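Local coordinates for glucose-inhibited division protein A-related protein, probable oxidoreductase (Thermus thermophilus, PDB 2CUL) that binds flavin-adenine dinucleotide in a Rossmann-type fold and probably acts as an oxidoreductase related to glucose-inhibited division protein A, at residues G15-T18 with A19-L22; E151-R155 with L156-F160. All coordinates share one frame; numbering follows the deposited sequence.

How the interactions relate
Both contacts are local, interaction 1 within the body of one helix and interaction 2 where another helix ends. Interaction 1 (15-22) lies almost wholly buried on helix 13-24, whose start touches FAD; regular backbone bonds and one carboxylate-indole pair characterise it. Interaction 2 (151-160) lies nearer the surface, where helix 148-155 ends and the chain turns into strand 160-167; it combines a capping turn with leucine-phenylalanine contacts, an exposed ion pair and a bridging water. The contacts share no helix or strand and stand on opposite sides of the chain's centre. The centres of interaction 1 and interaction 2 are about 26 Å apart, and the nearest atoms of interaction 1 and interaction 2 about 15 Å apart.

Interaction 1 (G15-T18 with A19-L22); sequences GAET and AFWL
Gly15 O accepts from Ala19 N at 3.0 Å, the first of four i to i+4 bonds that carry regular alpha-helix through 15-22. Phe20 N, Trp21 N and Leu22 N follow, donating to the carbonyls of Ala16, Glu17 and Thr18. Glu17 and Trp21 run side by side, carboxylate and ring planes 41° apart. With CG anti to the backbone N (chi1 -166°) and the chain bent at chi2, the carboxylate reaches the indole, where Trp21 NE1 gives OE2 of Glu17 a weak bond of 2.9 Å, bent to 124° at the hydrogen. OE2 of Glu17 lies 3.7 Å from CD2 of Phe20, and that CD2 lies above one face of the indole, offset toward the rim. Further hydrogen bonds hold the carboxylate: OE1 with Ser217 and the Leu56 amide, OE2 with the Leu55 amide. One residue on, CG2 of Thr18 meets CD1 of Leu22 at 3.8 Å, while the threonine hydroxyl bonds the Ser14 and Gly220 carbonyls. Gly15 touches FAD, consistent with a GxGxxG-type turn. Ala19 packs on Val29 and Leu31 of strand 29-33, the next strand of the beta-alpha-beta unit; from outside that unit, helix 213-230 meets Thr18, Trp21 and Leu22.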
loop_
_atom_site.group_PDB
_atom_site.type_symbol
_atom_site.label_atom_id
_atom_site.label_comp_id
_atom_site.label_asym_id
_atom_site.label_seq_id
_atom_site.Cartn_x
_atom_site.Cartn_y
_atom_site.Cartn_z
ATOM N N GLY A 15 1.869 3.356 -0.902
ATOM C CA GLY A 15 2.988 2.470 -1.175
ATOM C C GLY A 15 3.823 2.862 -2.378
ATOM O O GLY A 15 5.050 2.827 -2.324
ATOM N N ALA A 16 3.162 3.226 -3.471
ATOM C CA ALA A 16 3.883 3.628 -4.677
ATOM C C ALA A 16 4.616 4.951 -4.459
ATOM O O ALA A 16 5.720 5.147 -4.971
ATOM C CB ALA A 16 2.916 3.745 -5.850
ATOM N N GLU A 17 4.014 5.862 -3.700
ATOM C CA GLU A 17 4.664 7.143 -3.440
ATOM C C GLU A 17 5.928 6.887 -2.622
ATOM O O GLU A 17 6.968 7.497 -2.867
ATOM C CB GLU A 17 3.734 8.090 -2.677
ATOM C CG GLU A 17 4.216 9.532 -2.683
ATOM C CD GLU A 17 4.093 10.176 -4.054
ATOM O OE1 GLU A 17 2.953 10.318 -4.545
ATOM O OE2 GLU A 17 5.136 10.541 -4.640
ATOM N N THR A 18 5.839 5.984 -1.647
ATOM C CA THR A 18 7.003 5.656 -0.827
ATOM C C THR A 18 8.112 5.124 -1.738
ATOM O O THR A 18 9.269 5.547 -1.648
ATOM C CB THR A 18 6.676 4.568 0.228
ATOM O OG1 THR A 18 5.589 5.004 1.050
ATOM C CG2 THR A 18 7.886 4.295 1.109
ATOM N N ALA A 19 7.748 4.199 -2.621
ATOM C CA ALA A 19 8.704 3.604 -3.550
ATOM C C ALA A 19 9.329 4.667 -4.442
ATOM O O ALA A 19 10.533 4.647 -4.707
ATOM C CB ALA A 19 8.011 2.554 -4.410
ATOM N N PHE A 20 8.500 5.598 -4.899
ATOM C CA PHE A 20 8.955 6.666 -5.777
ATOM C C PHE A 20 10.091 7.497 -5.190
ATOM O O PHE A 20 11.141 7.640 -5.814
ATOM C CB PHE A 20 7.786 7.589 -6.131
ATOM C CG PHE A 20 8.175 8.752 -6.999
ATOM C CD1 PHE A 20 8.372 8.583 -8.363
ATOM C CD2 PHE A 20 8.369 10.013 -6.444
ATOM C CE1 PHE A 20 8.758 9.656 -9.168
ATOM C CE2 PHE A 20 8.756 11.093 -7.238
ATOM C CZ PHE A 20 8.950 10.912 -8.604
ATOM N N TRP A 21 9.886 8.045 -3.996
ATOM C CA TRP A 21 10.913 8.870 -3.375
ATOM C C TRP A 21 12.146 8.094 -2.940
ATOM O O TRP A 21 13.258 8.621 -2.983
ATOM C CB TRP A 21 10.331 9.647 -2.192
ATOM C CG TRP A 21 9.333 10.668 -2.630
ATOM C CD1 TRP A 21 7.976 10.524 -2.670
ATOM C CD2 TRP A 21 9.617 11.963 -3.173
ATOM N NE1 TRP A 21 7.396 11.649 -3.206
ATOM C CE2 TRP A 21 8.381 12.548 -3.524
ATOM C CE3 TRP A 21 10.796 12.687 -3.399
ATOM C CZ2 TRP A 21 8.288 13.825 -4.090
ATOM C CZ3 TRP A 21 10.704 13.960 -3.965
ATOM C CH2 TRP A 21 9.457 14.513 -4.303
ATOM N N LEU A 22 11.963 6.846 -2.524
ATOM C CA LEU A 22 13.103 6.040 -2.118
ATOM C C LEU A 22 13.968 5.777 -3.342
ATOM O O LEU A 22 15.192 5.908 -3.292
ATOM C CB LEU A 22 12.646 4.706 -1.520
ATOM C CG LEU A 22 12.038 4.761 -0.115
ATOM C CD1 LEU A 22 11.530 3.383 0.275
ATOM C CD2 LEU A 22 13.088 5.248 0.882
#

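Interaction 2 (E151-R155 with L156-F160)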
loop_
_atom_site.group_PDB
_atom_site.type_symbol
_atom_site.label_atom_id
_atom_site.label_comp_id
_atom_site.label_asym_id
_atom_site.label_seq_id
_atom_site.Cartn_x
_atom_site.Cartn_y
_atom_site.Cartn_z
ATOM N N GLU A 151 -5.595 -12.734 8.255
ATOM C CA GLU A 151 -5.625 -13.893 9.137
ATOM C C GLU A 151 -4.281 -14.062 9.835
ATOM O O GLU A 151 -4.228 -14.325 11.037
ATOM C CB GLU A 151 -5.965 -15.159 8.346
ATOM C CG GLU A 151 -5.994 -16.443 9.173
ATOM C CD GLU A 151 -6.886 -16.338 10.398
ATOM O OE1 GLU A 151 -7.972 -15.660 10.584
ATOM O OE2 GLU A 151 -6.685 -17.389 11.150
ATOM N N ASP A 152 -3.193 -13.899 9.087
ATOM C CA ASP A 152 -1.869 -14.049 9.674
ATOM C C ASP A 152 -1.607 -12.957 10.706
ATOM O O ASP A 152 -1.127 -13.237 11.803
ATOM C CB ASP A 152 -0.783 -14.004 8.596
ATOM C CG ASP A 152 0.545 -14.541 9.094
ATOM O OD1 ASP A 152 0.585 -15.724 9.492
ATOM O OD2 ASP A 152 1.545 -13.790 9.096
ATOM N N LEU A 153 -1.924 -11.714 10.354
ATOM C CA LEU A 153 -1.719 -10.603 11.276
ATOM C C LEU A 153 -2.553 -10.808 12.541
ATOM O O LEU A 153 -2.083 -10.553 13.650
ATOM C CB LEU A 153 -2.092 -9.278 10.600
ATOM C CG LEU A 153 -1.199 -8.867 9.425
ATOM C CD1 LEU A 153 -1.831 -7.697 8.685
ATOM C CD2 LEU A 153 0.186 -8.501 9.929
ATOM N N SER A 154 -3.785 -11.281 12.369
ATOM C CA SER A 154 -4.678 -11.527 13.502
ATOM C C SER A 154 -4.111 -12.636 14.385
ATOM O O SER A 154 -4.118 -12.530 15.614
ATOM C CB SER A 154 -6.068 -11.930 13.004
ATOM O OG SER A 154 -6.639 -10.907 12.206
ATOM N N ARG A 155 -3.622 -13.699 13.755
ATOM C CA ARG A 155 -3.046 -14.812 14.504
ATOM C C ARG A 155 -1.836 -14.367 15.312
ATOM O O ARG A 155 -1.588 -14.878 16.402
ATOM C CB ARG A 155 -2.625 -15.940 13.562
ATOM C CG ARG A 155 -3.772 -16.683 12.916
ATOM C CD ARG A 155 -3.252 -17.905 12.183
ATOM N NE ARG A 155 -4.316 -18.644 11.516
ATOM C CZ ARG A 155 -4.122 -19.759 10.821
ATOM N NH1 ARG A 155 -2.900 -20.264 10.706
ATOM N NH2 ARG A 155 -5.148 -20.367 10.242
ATOM N N LEU A 156 -1.081 -13.412 14.776
ATOM C CA LEU A 156 0.106 -12.916 15.457
ATOM C C LEU A 156 -0.236 -11.990 16.616
ATOM O O LEU A 156 0.638 -11.633 17.405
ATOM C CB LEU A 156 1.028 -12.199 14.461
ATOM C CG LEU A 156 1.617 -13.094 13.364
ATOM C CD1 LEU A 156 2.415 -12.251 12.381
ATOM C CD2 LEU A 156 2.502 -14.163 13.991
ATOM N N GLY A 157 -1.503 -11.597 16.712
ATOM C CA GLY A 157 -1.924 -10.738 17.806
ATOM C C GLY A 157 -2.252 -9.293 17.476
ATOM O O GLY A 157 -2.686 -8.542 18.351
ATOM N N PHE A 158 -2.054 -8.886 16.226
ATOM C CA PHE A 158 -2.349 -7.509 15.844
ATOM C C PHE A 158 -3.817 -7.145 16.042
ATOM O O PHE A 158 -4.710 -7.944 15.761
ATOM C CB PHE A 158 -1.950 -7.269 14.387
ATOM C CG PHE A 158 -0.472 -7.133 14.183
ATOM C CD1 PHE A 158 0.169 -5.918 14.419
ATOM C CD2 PHE A 158 0.286 -8.222 13.766
ATOM C CE1 PHE A 158 1.545 -5.793 14.239
ATOM C CE2 PHE A 158 1.662 -8.108 13.586
ATOM C CZ PHE A 158 2.292 -6.890 13.822
ATOM N N ARG A 159 -4.049 -5.930 16.534
ATOM C CA ARG A 159 -5.396 -5.417 16.773
ATOM C C ARG A 159 -5.816 -4.484 15.639
ATOM O O ARG A 159 -4.992 -3.753 15.092
ATOM C CB ARG A 159 -5.445 -4.643 18.094
ATOM C CG ARG A 159 -5.159 -5.473 19.337
ATOM C CD ARG A 159 -6.126 -6.633 19.472
ATOM N NE ARG A 159 -6.327 -7.004 20.870
ATOM C CZ ARG A 159 -7.088 -8.015 21.273
ATOM N NH1 ARG A 159 -7.723 -8.769 20.382
ATOM N NH2 ARG A 159 -7.225 -8.267 22.567
ATOM N N PHE A 160 -7.106 -4.491 15.312
ATOM C CA PHE A 160 -7.636 -3.661 14.233
ATOM C C PHE A 160 -8.913 -2.926 14.629
ATOM O O PHE A 160 -9.597 -3.306 15.580
ATOM C CB PHE A 160 -7.945 -4.533 13.017
ATOM C CG PHE A 160 -6.752 -5.253 12.469
ATOM C CD1 PHE A 160 -5.964 -4.668 11.482
ATOM C CD2 PHE A 160 -6.396 -6.505 12.957
ATOM C CE1 PHE A 160 -4.836 -5.322 10.990
ATOM C CE2 PHE A 160 -5.271 -7.169 12.472
ATOM C CZ PHE A 160 -4.489 -6.576 11.488
HETATM O O HOH W 1 -5.571 -10.359 16.893
#
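Leu153 meets two phenylalanines that follow its helix. Its CD2 lies 3.8 Å from CD2 of Phe158, the two side chains slanting across one another, while its CB faces CZ of Phe160 at 3.7 Å, in the plane of that ring and at its edge; here the side chains cross at about a right angle. The Leu153 carbonyl O comes to the Phe158 ring in the same edge-on way, 3.3 Å from CD2. Leu156 is turned back along the helix, CG anti to its own carbonyl carbon (chi1 -64°), which brings CG to 3.2 Å from Asp152 O and CD1 beside OD2 of Asp152. The backbone that sets these positions is a Schellman motif: Phe158 N donates to Leu153 O at 3.1 Å and Gly157 N to Ser154 O, the latter from well above the carbonyl plane. Gly157 has a phi of 108°, where a CB would be jammed against the preceding carbonyl oxygen. A water donates to both Ser154 O and Phe158 O, bridging helix end and departing chain. Leu156 also packs on Leu94 and Leu96 of strand 84-97. Cut back to an alanine, this side chain would probably leave a gap against both leucines and beside Asp152 O. The Asp152 carboxylate is set by polar partners, OD2 taking the amide of Leu94 and OD1 a salt bridge to Arg105. Farther out, the extended Arg155 chain brings NE to OE2 of Glu151 at 2.7 Å, a salt bridge one turn apart between exposed residues; OE2 accepts through its anti lone pair and lies in the guanidinium plane, at its edge. Beyond the phenylalanines, Arg197 makes a cation-pi contact with Phe158, and Phe183 of strand 176-183 meets the ring of Phe160.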